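Local coordinates for protein putative TRAP PERIPLASMIC SOLUTE BINDING PROTEIN (Haemophilus influenzae, PDB 4PBQ) that binds L-gulonate in its ligand pocket and probably hands such sugar acids to a TRAP transporter of the inner membrane, at residues Ile26-His31 and Thr83-Ile88; Phe146-Ser151 and Asn207-Ile212; Val168-Leu173 and Ser187-Glu192. All coordinates share one frame; numbering follows the deposited sequence. Where two conformers were deposited one is given.

Contact 1: Ile26-His31 and Thr83-Ile88; sequences IIKLGH and TIEAGI
L29 and A86 lie side by side in neighbouring parallel strands, with both side chains on the same face of the sheet. The methyl of A86 drops between two aliphatic side chains of the other strand: its CB is 3.8 Å from L29 CG and equally close to the CG2 branch of I27. With CG of L29 anti to the backbone N (chi1 -167°), the isobutyl group runs alongside the partner strand, and its CD2 lies 3.8 Å from G87 CA. Helix 38-54 closes over this face through L43 and F47, so the hydrophobic side of the contact is buried. Backbone bonds zip the strands beneath it: A86 N gives to K28 O at 2.8 Å, G30 N to A86 O, and I88 N to G30 O. Strand 25-30 also pairs with strand 59-64 along its other edge, giving the order 59-64, 25-30, 86-89, as in the first lobe of type II periplasmic binding proteins, where the first strand lies between the second and third. The K28 and E85 side is polar and nearer solvent. K28 bends at chi3 and chi4 (-59° and -62°), curling its ammonium group back so that NZ reaches the backbone O of T83 at 2.9 Å. The same NZ forms a salt bridge with E85, meeting OE1 at 3.0 Å on the syn side, slightly out of the carboxylate plane. E85 OE1 also takes the backbone N of K28 at 2.9 Å, this time from above that plane, so two donors of one residue fix the carboxylate. Its other oxygen, OE2, has a weak bond to NZ and shares a water with I26 O, which lies 2.7 Å from that water. I26 and T83 are the exposed residues of this margin.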
ATOM      1  N   ILE A  26      -0.984 -22.363 -14.339  0.73 12.82           N
ATOM      2  CA  ILE A  26      -0.633 -21.008 -14.678  0.73 10.81           C
ATOM      3  C   ILE A  26      -1.298 -20.077 -13.688  0.73 11.65           C
ATOM      4  O   ILE A  26      -2.529 -20.029 -13.603  0.73 13.22           O
ATOM      5  CB  ILE A  26      -1.076 -20.640 -16.090  0.73 16.01           C
ATOM      6  CG1 ILE A  26      -0.363 -21.537 -17.098  0.73 18.77           C
ATOM      7  CG2 ILE A  26      -0.750 -19.203 -16.377  0.73 20.19           C
ATOM      8  CD1 ILE A  26      -0.940 -21.450 -18.468  0.73 26.58           C
ATOM      9  N   ILE A  27      -0.463 -19.380 -12.926  1.00 10.69           N
ATOM     10  CA  ILE A  27      -0.912 -18.429 -11.918  1.00 12.77           C
ATOM     11  C   ILE A  27      -0.662 -16.993 -12.398  1.00 10.11           C
ATOM     12  O   ILE A  27       0.478 -16.550 -12.503  1.00 12.07           O
ATOM     13  CB  ILE A  27      -0.177 -18.723 -10.623  1.00 10.47           C
ATOM     14  CG1 ILE A  27      -0.674 -20.065 -10.072  1.00 15.57           C
ATOM     15  CG2 ILE A  27      -0.396 -17.632  -9.605  1.00 10.97           C
ATOM     16  CD1 ILE A  27       0.095 -20.546  -8.892  1.00 20.30           C
ATOM     17  N   LYS A  28      -1.740 -16.269 -12.702  1.00  8.30           N
ATOM     18  CA  LYS A  28      -1.615 -14.894 -13.148  1.00  7.54           C
ATOM     19  C   LYS A  28      -1.503 -14.064 -11.880  1.00 10.18           C
ATOM     20  O   LYS A  28      -2.244 -14.302 -10.930  1.00  9.84           O
ATOM     21  CB  LYS A  28      -2.840 -14.419 -13.933  1.00  9.07           C
ATOM     22  CG  LYS A  28      -3.146 -15.217 -15.192  1.00 13.50           C
ATOM     23  CD  LYS A  28      -4.274 -14.570 -16.010  1.00 14.81           C
ATOM     24  CE  LYS A  28      -5.579 -14.435 -15.230  1.00 20.74           C
ATOM     25  NZ  LYS A  28      -6.130 -15.746 -14.819  1.00 16.55           N
ATOM     26  N   LEU A  29      -0.559 -13.140 -11.876  1.00  6.16           N
ATOM     27  CA  LEU A  29      -0.293 -12.290 -10.702  1.00  5.53           C
ATOM     28  C   LEU A  29      -0.377 -10.831 -11.108  1.00  6.05           C
ATOM     29  O   LEU A  29       0.473 -10.303 -11.858  1.00  7.80           O
ATOM     30  CB  LEU A  29       1.086 -12.614 -10.122  1.00  5.63           C
ATOM     31  CG  LEU A  29       1.363 -12.029  -8.736  1.00  8.10           C
ATOM     32  CD1 LEU A  29       2.552 -12.773  -8.156  1.00  8.99           C
ATOM     33  CD2 LEU A  29       1.608 -10.532  -8.753  1.00 10.21           C
ATOM     34  N   GLY A  30      -1.408 -10.149 -10.615  1.00  7.28           N
ATOM     35  CA  GLY A  30      -1.635  -8.775 -11.021  1.00  5.53           C
ATOM     36  C   GLY A  30      -1.347  -7.771  -9.920  1.00  5.52           C
ATOM     37  O   GLY A  30      -1.565  -8.058  -8.763  1.00  5.86           O
ATOM     38  N   HIS A  31      -0.815  -6.620 -10.300  1.00  6.07           N
ATOM     39  CA  HIS A  31      -0.634  -5.530  -9.346  1.00  5.50           C
ATOM     40  C   HIS A  31      -0.689  -4.183 -10.054  1.00  6.28           C
ATOM     41  O   HIS A  31      -0.726  -4.112 -11.290  1.00  7.06           O
ATOM     42  CB  HIS A  31       0.644  -5.715  -8.530  1.00  7.01           C
ATOM     43  CG  HIS A  31       1.902  -5.566  -9.309  1.00  6.64           C
ATOM     44  ND1 HIS A  31       2.585  -4.374  -9.414  1.00  9.46           N
ATOM     45  CD2 HIS A  31       2.625  -6.481  -9.999  1.00  8.88           C
ATOM     46  CE1 HIS A  31       3.679  -4.563 -10.132  1.00 13.27           C
ATOM     47  NE2 HIS A  31       3.718  -5.831 -10.500  1.00  8.56           N
ATOM     48  N   THR A  83     -10.467 -15.986 -10.428  1.00 10.56           N
ATOM     49  CA  THR A  83     -10.133 -15.709 -11.816  1.00 13.71           C
ATOM     50  C   THR A  83      -8.837 -14.940 -11.963  1.00 10.27           C
ATOM     51  O   THR A  83      -8.295 -14.839 -13.062  1.00 14.27           O
ATOM     52  CB  THR A  83     -11.249 -14.932 -12.522  1.00 15.88           C
ATOM     53  OG1 THR A  83     -11.429 -13.672 -11.881  1.00 16.80           O
ATOM     54  CG2 THR A  83     -12.546 -15.736 -12.481  1.00 27.23           C
ATOM     55  N   ILE A  84      -8.354 -14.370 -10.863  1.00  7.78           N
ATOM     56  CA  ILE A  84      -6.989 -13.853 -10.816  1.00  7.99           C
ATOM     57  C   ILE A  84      -6.306 -14.598  -9.683  1.00 11.36           C
ATOM     58  O   ILE A  84      -6.617 -14.414  -8.513  1.00 11.78           O
ATOM     59  CB  ILE A  84      -6.933 -12.328 -10.605  1.00  7.96           C
ATOM     60  CG1 ILE A  84      -7.598 -11.626 -11.793  1.00 10.00           C
ATOM     61  CG2 ILE A  84      -5.480 -11.862 -10.450  1.00  8.39           C
ATOM     62  CD1 ILE A  84      -7.727 -10.124 -11.627  1.00  9.60           C
ATOM     63  N   GLU A  85      -5.389 -15.484 -10.045  1.00  8.80           N
ATOM     64  CA  GLU A  85      -4.840 -16.437  -9.080  1.00  7.78           C
ATOM     65  C   GLU A  85      -3.917 -15.862  -7.998  1.00  6.40           C
ATOM     66  O   GLU A  85      -3.822 -16.439  -6.905  1.00  8.89           O
ATOM     67  CB  GLU A  85      -4.130 -17.567  -9.834  1.00 12.39           C
ATOM     68  CG  GLU A  85      -5.068 -18.370 -10.711  1.00 12.60           C
ATOM     69  CD  GLU A  85      -5.267 -17.808 -12.126  1.00 13.55           C
ATOM     70  OE1 GLU A  85      -4.632 -16.798 -12.481  1.00 10.00           O
ATOM     71  OE2 GLU A  85      -6.040 -18.410 -12.907  1.00 14.82           O
ATOM     72  N   ALA A  86      -3.211 -14.780  -8.314  1.00  5.73           N
ATOM     73  CA  ALA A  86      -2.353 -14.103  -7.319  1.00  6.54           C
ATOM     74  C   ALA A  86      -2.304 -12.613  -7.573  1.00  7.48           C
ATOM     75  O   ALA A  86      -2.757 -12.112  -8.603  1.00  6.32           O
ATOM     76  CB  ALA A  86      -0.945 -14.693  -7.329  1.00  7.18           C
ATOM     77  N   GLY A  87      -1.782 -11.872  -6.607  1.00  8.53           N
ATOM     78  CA  GLY A  87      -1.674 -10.456  -6.827  1.00  7.44           C
ATOM     79  C   GLY A  87      -0.997  -9.749  -5.695  1.00  7.07           C
ATOM     80  O   GLY A  87      -0.792 -10.335  -4.614  1.00  7.36           O
ATOM     81  N   ILE A  88      -0.655  -8.494  -5.955  1.00  5.82           N
ATOM     82  CA  ILE A  88      -0.293  -7.562  -4.878  1.00  3.78           C
ATOM     83  C   ILE A  88      -1.277  -6.419  -4.893  1.00  9.51           C
ATOM     84  O   ILE A  88      -1.504  -5.815  -5.924  1.00  6.17           O
ATOM     85  CB  ILE A  88       1.129  -7.004  -5.011  1.00  3.86           C
ATOM     86  CG1 ILE A  88       2.158  -8.159  -5.016  1.00  5.81           C
ATOM     87  CG2 ILE A  88       1.412  -5.990  -3.872  1.00  6.54           C
ATOM     88  CD1 ILE A  88       3.603  -7.749  -5.118  1.00  6.50           C
TER
HETATM   89  O   HOH W   1      -4.524 -19.173 -15.256  1.00 19.27           O

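Contact 2: Phe146-Ser151 and Asn207-Ile212; sequences FRVISS and NPYMLI. With 2UF (L-gulonate), chain D.
R147 and N207 run side by side toward L-gulonate, and the arginine can be traced along its length. Its CB packs 4.0 Å from the carbonyl carbon of N207, and CG passes 4.1 Å from P208 CD. A bend at chi3 (79°) then turns the guanidinium so that one face lies over N207 CA, its plane 48° from the amide. NE pairs with E206 in a salt bridge. At the tip, NH1 gives a hydrogen bond to the ligand hydroxyl O5 at 2.9 Å, and NH2 one to the carboxylate oxygen O6B at 3.0 Å. N207 grips the same two atoms: O5 donates to its OD1 at 2.8 Å, while ND2 reaches O6B at 3.0 Å. The hydroxy-acid end is thus clasped by both residues, R147 acting as a second arginine beside R167, which probably corresponds to the carboxylate-binding arginine of this family. Behind the pocket, V148 and N207 form a hydrogen-bonded antiparallel pair. V148 CG2 stands over the middle of the Y209 ring, 4.2 Å from its centroid, a CH-pi contact, and presses tightly on I212 CD1 at 3.5 Å. Strands 136-151 and 204-208 meet here just where helix 209-214 starts, with I224 of strand 223-225 and L280 of helix 248-281 packed around Y209, and F174 of helix 172-180 against R147.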
ATOM      1  N   PHE A 146       5.551   4.930   3.274  1.00  7.62           N
ATOM      2  CA  PHE A 146       4.811   6.071   3.801  1.00  6.09           C
ATOM      3  C   PHE A 146       4.293   6.943   2.697  1.00  8.41           C
ATOM      4  O   PHE A 146       4.975   7.208   1.713  1.00  7.81           O
ATOM      5  CB  PHE A 146       5.679   6.875   4.734  1.00  6.67           C
ATOM      6  CG  PHE A 146       5.897   6.214   6.066  1.00  8.73           C
ATOM      7  CD1 PHE A 146       4.967   6.343   7.085  1.00 10.20           C
ATOM      8  CD2 PHE A 146       7.028   5.458   6.285  1.00  8.19           C
ATOM      9  CE1 PHE A 146       5.168   5.735   8.307  1.00  9.91           C
ATOM     10  CE2 PHE A 146       7.252   4.833   7.505  1.00 11.18           C
ATOM     11  CZ  PHE A 146       6.332   4.964   8.523  1.00 11.49           C
ATOM     12  N   ARG A 147       3.092   7.470   2.908  1.00  5.63           N
ATOM     13  CA  ARG A 147       2.474   8.309   1.908  1.00  6.29           C
ATOM     14  C   ARG A 147       2.798   9.795   2.116  1.00  6.71           C
ATOM     15  O   ARG A 147       2.826  10.291   3.244  1.00  7.47           O
ATOM     16  CB  ARG A 147       0.953   8.083   1.919  1.00  7.17           C
ATOM     17  CG  ARG A 147       0.582   6.626   1.659  1.00  7.90           C
ATOM     18  CD  ARG A 147      -0.860   6.369   1.783  1.00  6.23           C
ATOM     19  NE  ARG A 147      -1.674   6.759   0.632  1.00  5.05           N
ATOM     20  CZ  ARG A 147      -1.955   5.972  -0.396  1.00  4.35           C
ATOM     21  NH1 ARG A 147      -1.490   4.727  -0.431  1.00  5.47           N
ATOM     22  NH2 ARG A 147      -2.725   6.411  -1.362  1.00  6.50           N
ATOM     23  N   VAL A 148       3.054  10.472   1.006  1.00  6.73           N
ATOM     24  CA  VAL A 148       3.329  11.911   0.990  1.00  7.94           C
ATOM     25  C   VAL A 148       2.293  12.597   0.092  1.00  6.48           C
ATOM     26  O   VAL A 148       1.632  11.949  -0.723  1.00  8.42           O
ATOM     27  CB  VAL A 148       4.780  12.240   0.569  1.00  8.93           C
ATOM     28  CG1 VAL A 148       5.748  11.562   1.500  1.00  8.71           C
ATOM     29  CG2 VAL A 148       5.058  11.839  -0.877  1.00  7.67           C
ATOM     30  N   ILE A 149       2.117  13.898   0.276  1.00  8.55           N
ATOM     31  CA  ILE A 149       1.148  14.656  -0.519  1.00  6.56           C
ATOM     32  C   ILE A 149       1.812  15.366  -1.689  1.00 11.51           C
ATOM     33  O   ILE A 149       2.760  16.120  -1.514  1.00 14.54           O
ATOM     34  CB  ILE A 149       0.450  15.717   0.360  1.00  9.45           C
ATOM     35  CG1 ILE A 149      -0.294  15.032   1.511  1.00 10.62           C
ATOM     36  CG2 ILE A 149      -0.509  16.550  -0.485  1.00 13.70           C
ATOM     37  CD1 ILE A 149      -0.807  16.007   2.578  1.00 14.26           C
ATOM     38  N   SER A 150       1.344  15.089  -2.898  1.00  8.37           N
ATOM     39  CA  SER A 150       1.772  15.842  -4.051  1.00  9.51           C
ATOM     40  C   SER A 150       0.695  16.884  -4.370  1.00  9.61           C
ATOM     41  O   SER A 150      -0.483  16.650  -4.143  1.00 10.13           O
ATOM     42  CB  SER A 150       2.043  14.942  -5.247  1.00  7.82           C
ATOM     43  OG  SER A 150       0.886  14.331  -5.757  1.00 10.56           O
ATOM     44  N   SER A 151       1.099  18.022  -4.905  1.00  7.62           N
ATOM     45  CA  SER A 151       0.193  19.148  -4.972  1.00  8.16           C
ATOM     46  C   SER A 151       0.665  20.223  -5.932  1.00 11.03           C
ATOM     47  O   SER A 151       1.855  20.525  -5.999  1.00 11.51           O
ATOM     48  CB  SER A 151       0.068  19.758  -3.569  1.00 12.90           C
ATOM     49  OG  SER A 151      -0.799  20.861  -3.611  1.00 17.30           O
ATOM     50  N   ASN A 207       0.446   9.463  -1.936  1.00  7.16           N
ATOM     51  CA  ASN A 207       0.956   8.133  -2.246  1.00  5.33           C
ATOM     52  C   ASN A 207       2.422   8.122  -1.850  1.00  8.08           C
ATOM     53  O   ASN A 207       2.999   9.177  -1.573  1.00  5.81           O
ATOM     54  CB  ASN A 207       0.770   7.810  -3.751  1.00  5.31           C
ATOM     55  CG  ASN A 207      -0.357   6.790  -4.012  1.00  7.52           C
ATOM     56  OD1 ASN A 207      -0.356   5.683  -3.478  1.00  8.35           O
ATOM     57  ND2 ASN A 207      -1.309   7.174  -4.837  1.00  6.77           N
ATOM     58  N   PRO A 208       3.033   6.939  -1.804  1.00  7.24           N
ATOM     59  CA  PRO A 208       4.457   6.891  -1.471  1.00  8.15           C
ATOM     60  C   PRO A 208       5.320   7.553  -2.536  1.00  8.67           C
ATOM     61  O   PRO A 208       4.910   7.646  -3.705  1.00  7.44           O
ATOM     62  CB  PRO A 208       4.746   5.380  -1.350  1.00  8.13           C
ATOM     63  CG  PRO A 208       3.397   4.757  -1.090  1.00  7.09           C
ATOM     64  CD  PRO A 208       2.429   5.605  -1.870  1.00  6.10           C
ATOM     65  N   TYR A 209       6.524   7.971  -2.142  1.00  7.57           N
ATOM     66  CA  TYR A 209       7.491   8.560  -3.075  1.00  8.42           C
ATOM     67  C   TYR A 209       7.677   7.723  -4.344  1.00  7.57           C
ATOM     68  O   TYR A 209       7.707   8.276  -5.441  1.00  8.06           O
ATOM     69  CB  TYR A 209       8.863   8.757  -2.406  1.00  8.36           C
ATOM     70  CG  TYR A 209       9.013  10.057  -1.660  1.00  8.32           C
ATOM     71  CD1 TYR A 209       9.065  11.268  -2.327  1.00 16.04           C
ATOM     72  CD2 TYR A 209       9.141  10.066  -0.284  1.00 12.47           C
ATOM     73  CE1 TYR A 209       9.234  12.469  -1.626  1.00 17.69           C
ATOM     74  CE2 TYR A 209       9.277  11.242   0.408  1.00 15.47           C
ATOM     75  CZ  TYR A 209       9.338  12.436  -0.263  1.00 14.79           C
ATOM     76  OH  TYR A 209       9.495  13.603   0.473  1.00 23.50           O
HETATM   77  N   MSE A 210       7.845   6.403  -4.209  1.00  7.40           N
HETATM   78  CA  MSE A 210       8.169   5.614  -5.388  1.00  7.68           C
HETATM   79  C   MSE A 210       7.041   5.616  -6.391  1.00  9.09           C
HETATM   80  O   MSE A 210       7.300   5.728  -7.590  1.00  8.76           O
HETATM   81  CB  MSE A 210       8.592   4.180  -5.050  1.00  8.86           C
HETATM   82  CG  MSE A 210       9.864   4.139  -4.229  1.00 10.00           C
HETATM   83 SE   MSE A 210      10.545   2.333  -3.973  0.97 14.50          SE
HETATM   84  CE  MSE A 210       9.286   1.724  -2.641  1.00 14.48           C
ATOM     85  N   LEU A 211       5.793   5.549  -5.929  1.00  7.74           N
ATOM     86  CA  LEU A 211       4.667   5.677  -6.838  1.00  8.93           C
ATOM     87  C   LEU A 211       4.663   7.031  -7.571  1.00  8.31           C
ATOM     88  O   LEU A 211       4.435   7.107  -8.779  1.00  7.25           O
ATOM     89  CB  LEU A 211       3.357   5.464  -6.060  1.00  7.72           C
ATOM     90  CG  LEU A 211       2.009   5.412  -6.781  1.00 14.55           C
ATOM     91  CD1 LEU A 211       1.525   6.753  -7.345  1.00 10.57           C
ATOM     92  CD2 LEU A 211       2.045   4.370  -7.834  1.00 18.55           C
ATOM     93  N   ILE A 212       4.903   8.112  -6.838  1.00  7.16           N
ATOM     94  CA  ILE A 212       4.942   9.440  -7.427  1.00  7.49           C
ATOM     95  C   ILE A 212       5.971   9.540  -8.558  1.00  7.71           C
ATOM     96  O   ILE A 212       5.711  10.160  -9.585  1.00  9.97           O
ATOM     97  CB  ILE A 212       5.175  10.480  -6.325  1.00  7.19           C
ATOM     98  CG1 ILE A 212       3.925  10.523  -5.457  1.00  9.63           C
ATOM     99  CG2 ILE A 212       5.467  11.860  -6.912  1.00 10.51           C
ATOM    100  CD1 ILE A 212       4.081  11.360  -4.190  1.00  9.54           C
TER
HETATM  101  O6A 2UF D 401      -4.589   3.908  -5.374  1.00  6.48           O
HETATM  102  C6  2UF D 401      -3.878   4.213  -4.406  1.00 10.19           C
HETATM  103  O6B 2UF D 401      -3.578   5.367  -4.066  1.00  8.56           O
HETATM  104  C5  2UF D 401      -3.278   3.046  -3.594  1.00  8.06           C
HETATM  105  O5  2UF D 401      -2.062   3.478  -3.023  1.00  5.42           O
HETATM  106  C4  2UF D 401      -4.247   2.595  -2.479  1.00  8.76           C
HETATM  107  O4  2UF D 401      -5.436   2.039  -3.064  1.00  6.81           O
HETATM  108  C3  2UF D 401      -3.550   1.564  -1.565  1.00  5.48           C
HETATM  109  O3  2UF D 401      -2.919   0.474  -2.322  1.00  5.86           O
HETATM  110  C2  2UF D 401      -4.536   0.950  -0.557  1.00  6.75           C
HETATM  111  O2  2UF D 401      -3.718   0.318   0.408  1.00  6.20           O
HETATM  112  C1  2UF D 401      -5.370   2.042   0.181  1.00  4.97           C
HETATM  113  O1  2UF D 401      -6.132   1.384   1.207  1.00  6.69           O
HETATM  114  O   HOH W   2       7.446   7.344   0.636  1.00 11.97           O

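Contact 3: Val168-Leu173 and Ser187-Glu192. With 2UF (L-gulonate), chain D.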
ATOM      1  N   VAL A 168      -8.270  10.928  -3.216  1.00  5.26           N
ATOM      2  CA  VAL A 168      -7.921   9.859  -2.281  1.00  8.18           C
ATOM      3  C   VAL A 168      -8.296   8.489  -2.874  1.00  7.89           C
ATOM      4  O   VAL A 168      -9.079   8.401  -3.824  1.00  5.23           O
ATOM      5  CB  VAL A 168      -8.584  10.042  -0.887  1.00  7.05           C
ATOM      6  CG1 VAL A 168      -8.067  11.324  -0.220  1.00  8.25           C
ATOM      7  CG2 VAL A 168     -10.112  10.069  -1.020  1.00  8.02           C
ATOM      8  N   PRO A 169      -7.741   7.423  -2.315  1.00  6.28           N
ATOM      9  CA  PRO A 169      -8.074   6.097  -2.883  1.00  4.86           C
ATOM     10  C   PRO A 169      -9.498   5.636  -2.583  1.00  5.57           C
ATOM     11  O   PRO A 169     -10.281   6.346  -1.910  1.00  7.48           O
ATOM     12  CB  PRO A 169      -7.071   5.154  -2.230  1.00 14.12           C
ATOM     13  CG  PRO A 169      -6.396   5.926  -1.142  1.00  9.43           C
ATOM     14  CD  PRO A 169      -6.593   7.386  -1.402  1.00  7.83           C
ATOM     15  N   LEU A 170      -9.828   4.460  -3.122  1.00  5.66           N
ATOM     16  CA  LEU A 170     -11.144   3.848  -2.980  1.00  4.92           C
ATOM     17  C   LEU A 170     -11.319   3.172  -1.612  1.00  7.00           C
ATOM     18  O   LEU A 170     -11.568   1.963  -1.516  1.00  8.16           O
ATOM     19  CB  LEU A 170     -11.331   2.822  -4.097  1.00  7.00           C
ATOM     20  CG  LEU A 170     -11.231   3.393  -5.522  1.00  7.62           C
ATOM     21  CD1 LEU A 170     -11.284   2.235  -6.530  1.00 11.96           C
ATOM     22  CD2 LEU A 170     -12.313   4.393  -5.831  1.00  9.98           C
ATOM     23  N   ASN A 171     -11.243   3.999  -0.569  1.00  6.80           N
ATOM     24  CA  ASN A 171     -11.170   3.552   0.805  1.00  6.12           C
ATOM     25  C   ASN A 171     -11.576   4.720   1.693  1.00  7.03           C
ATOM     26  O   ASN A 171     -10.909   5.734   1.714  1.00  8.65           O
ATOM     27  CB  ASN A 171      -9.750   3.087   1.109  1.00  8.16           C
ATOM     28  CG  ASN A 171      -9.565   2.643   2.550  1.00  7.83           C
ATOM     29  OD1 ASN A 171     -10.376   2.922   3.427  1.00  7.78           O
ATOM     30  ND2 ASN A 171      -8.458   1.954   2.795  1.00  7.43           N
ATOM     31  N   SER A 172     -12.729   4.600   2.352  1.00  8.23           N
ATOM     32  CA  SER A 172     -13.277   5.724   3.121  1.00  7.84           C
ATOM     33  C   SER A 172     -12.373   6.161   4.274  1.00  7.41           C
ATOM     34  O   SER A 172     -12.508   7.294   4.780  1.00  8.85           O
ATOM     35  CB  SER A 172     -14.675   5.374   3.633  1.00 13.94           C
ATOM     36  OG  SER A 172     -14.585   4.285   4.538  1.00 14.57           O
ATOM     37  N   LEU A 173     -11.424   5.317   4.699  1.00  9.60           N
ATOM     38  CA  LEU A 173     -10.471   5.766   5.723  1.00  9.42           C
ATOM     39  C   LEU A 173      -9.746   7.041   5.244  1.00  8.64           C
ATOM     40  O   LEU A 173      -9.464   7.965   6.003  1.00  8.24           O
ATOM     41  CB  LEU A 173      -9.410   4.685   6.000  1.00  9.44           C
ATOM     42  CG  LEU A 173      -8.239   5.182   6.835  1.00  9.02           C
ATOM     43  CD1 LEU A 173      -8.748   5.557   8.210  1.00 14.52           C
ATOM     44  CD2 LEU A 173      -7.101   4.146   6.936  1.00 16.42           C
ATOM     45  N   SER A 187     -12.700  10.664  -3.785  1.00  7.47           N
ATOM     46  CA  SER A 187     -12.236   9.282  -3.937  1.00  7.14           C
ATOM     47  C   SER A 187     -12.371   8.859  -5.391  1.00  7.63           C
ATOM     48  O   SER A 187     -13.407   9.041  -5.984  1.00  9.51           O
ATOM     49  CB  SER A 187     -13.057   8.348  -3.028  1.00  7.39           C
ATOM     50  OG  SER A 187     -12.714   6.984  -3.208  1.00  8.24           O
HETATM   51  N   MSE A 188     -11.311   8.294  -5.972  1.00  7.27           N
HETATM   52  CA  MSE A 188     -11.388   7.800  -7.341  1.00  5.85           C
HETATM   53  C   MSE A 188     -10.279   6.774  -7.567  1.00  5.63           C
HETATM   54  O   MSE A 188      -9.281   6.773  -6.850  1.00  7.82           O
HETATM   55  CB  MSE A 188     -11.244   8.940  -8.349  1.00 10.98           C
HETATM   56  CG  MSE A 188      -9.952   9.649  -8.302  1.00 13.75           C
HETATM   57 SE   MSE A 188      -9.855  11.261  -9.453  0.90 13.13          SE
HETATM   58  CE  MSE A 188     -10.899  12.488  -8.585  1.00 11.64           C
ATOM     59  N   PRO A 189     -10.450   5.925  -8.574  1.00  5.83           N
ATOM     60  CA  PRO A 189      -9.361   4.997  -8.909  1.00  6.13           C
ATOM     61  C   PRO A 189      -8.090   5.705  -9.290  1.00  7.39           C
ATOM     62  O   PRO A 189      -8.085   6.805  -9.853  1.00  7.38           O
ATOM     63  CB  PRO A 189      -9.877   4.275 -10.153  1.00  7.47           C
ATOM     64  CG  PRO A 189     -11.322   4.541 -10.229  1.00 12.69           C
ATOM     65  CD  PRO A 189     -11.594   5.806  -9.485  1.00  8.34           C
ATOM     66  N   LEU A 190      -6.982   5.018  -9.066  1.00  6.78           N
ATOM     67  CA  LEU A 190      -5.690   5.585  -9.331  1.00  6.48           C
ATOM     68  C   LEU A 190      -5.547   5.963 -10.796  1.00  7.70           C
ATOM     69  O   LEU A 190      -4.879   6.941 -11.123  1.00  8.94           O
ATOM     70  CB  LEU A 190      -4.630   4.544  -8.944  1.00  7.88           C
ATOM     71  CG  LEU A 190      -3.166   4.919  -9.112  1.00 11.73           C
ATOM     72  CD1 LEU A 190      -2.784   6.074  -8.256  1.00 12.54           C
ATOM     73  CD2 LEU A 190      -2.315   3.702  -8.809  1.00 16.26           C
ATOM     74  N   SER A 191      -6.146   5.162 -11.668  1.00  8.03           N
ATOM     75  CA  SER A 191      -6.063   5.394 -13.109  1.00 11.36           C
ATOM     76  C   SER A 191      -6.700   6.718 -13.553  1.00 12.35           C
ATOM     77  O   SER A 191      -6.531   7.128 -14.697  1.00 10.54           O
ATOM     78  CB  SER A 191      -6.793   4.279 -13.819  1.00 11.25           C
ATOM     79  OG  SER A 191      -8.165   4.305 -13.416  1.00 14.94           O
ATOM     80  N   GLU A 192      -7.442   7.368 -12.660  1.00  6.69           N
ATOM     81  CA  GLU A 192      -8.143   8.624 -12.981  1.00  7.10           C
ATOM     82  C   GLU A 192      -7.448   9.897 -12.498  1.00  8.05           C
ATOM     83  O   GLU A 192      -7.880  11.015 -12.804  1.00  8.53           O
ATOM     84  CB  GLU A 192      -9.593   8.569 -12.461  1.00 10.84           C
ATOM     85  CG  GLU A 192     -10.434   7.583 -13.262  1.00 10.44           C
ATOM     86  CD  GLU A 192     -11.839   7.386 -12.746  1.00 15.01           C
ATOM     87  OE1 GLU A 192     -12.291   8.180 -11.893  1.00 16.29           O
ATOM     88  OE2 GLU A 192     -12.492   6.418 -13.212  1.00 17.76           O
TER
HETATM   89  O6A 2UF D 401      -4.589   3.908  -5.374  1.00  6.48           O
HETATM   90  C6  2UF D 401      -3.878   4.213  -4.406  1.00 10.19           C
HETATM   91  O6B 2UF D 401      -3.578   5.367  -4.066  1.00  8.56           O
HETATM   92  C5  2UF D 401      -3.278   3.046  -3.594  1.00  8.06           C
HETATM   93  O5  2UF D 401      -2.062   3.478  -3.023  1.00  5.42           O
HETATM   94  C4  2UF D 401      -4.247   2.595  -2.479  1.00  8.76           C
HETATM   95  O4  2UF D 401      -5.436   2.039  -3.064  1.00  6.81           O
HETATM   96  C3  2UF D 401      -3.550   1.564  -1.565  1.00  5.48           C
HETATM   97  O3  2UF D 401      -2.919   0.474  -2.322  1.00  5.86           O
HETATM   98  C2  2UF D 401      -4.536   0.950  -0.557  1.00  6.75           C
HETATM   99  O2  2UF D 401      -3.718   0.318   0.408  1.00  6.20           O
HETATM  100  C1  2UF D 401      -5.370   2.042   0.181  1.00  4.97           C
HETATM  101  O1  2UF D 401      -6.132   1.384   1.207  1.00  6.69           O
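The small parallel sheet of strands 165-168 and 184-187 ends where V168 pairs with S187, and both segments run on toward the L-gulonate pocket. M188 N, in a selenomethionine, donates to V168 O at 3.1 Å, almost head-on to the carbonyl (C=O...N 173°), and S187 CA approaches the same oxygen. S187 OG, held anti to its own N (chi1 176°), swings across to donate to P169 O at 2.8 Å from above that carbonyl's plane. P169 O is also the acceptor of the inverse gamma turn centred on L170, weakly bonded by N171 N; CD2 of L170 lies 3.6 Å from the carbonyl carbon of M188 and 4.0 Å from P189 CD. N171 follows as N-cap of helix 172-180: its OD1 takes L173 N, while its ND2 gives a hydrogen bond to L-gulonate O1 at 2.9 Å. L190, on the other segment, brings CB to within 3.6 Å of the ligand carboxylate oxygen O6A, and P169 CB comes as near to O4. M188 O also receives R167 NE, probably positioning this arginine for the ligand. Loops at the C-terminal ends of strands in a beta-alpha-beta crossover, here through helix 172-180, commonly form such binding sites.

Along the chain contact 1 closes before contact 2 opens, and contact 3 is nested inside the loop that contact 2 closes. Contacts 1 and 2 belong to the same mixed sheet, on opposite sides of the chain's centre, with centres about 25 Å apart; contact 3 lies on the separate two-stranded sheet. Contacts 2 and 3 have centres about 14 Å apart and touch, R147 and N207 packing on P169 and L190, and both hold L-gulonate. Contact 1 does not touch the ligand, the side chain of I88 staying about 8 Å from it. The placing suits a two-lobed binding protein whose cleft receives the solute: contact 1 in one lobe, the other two opposite.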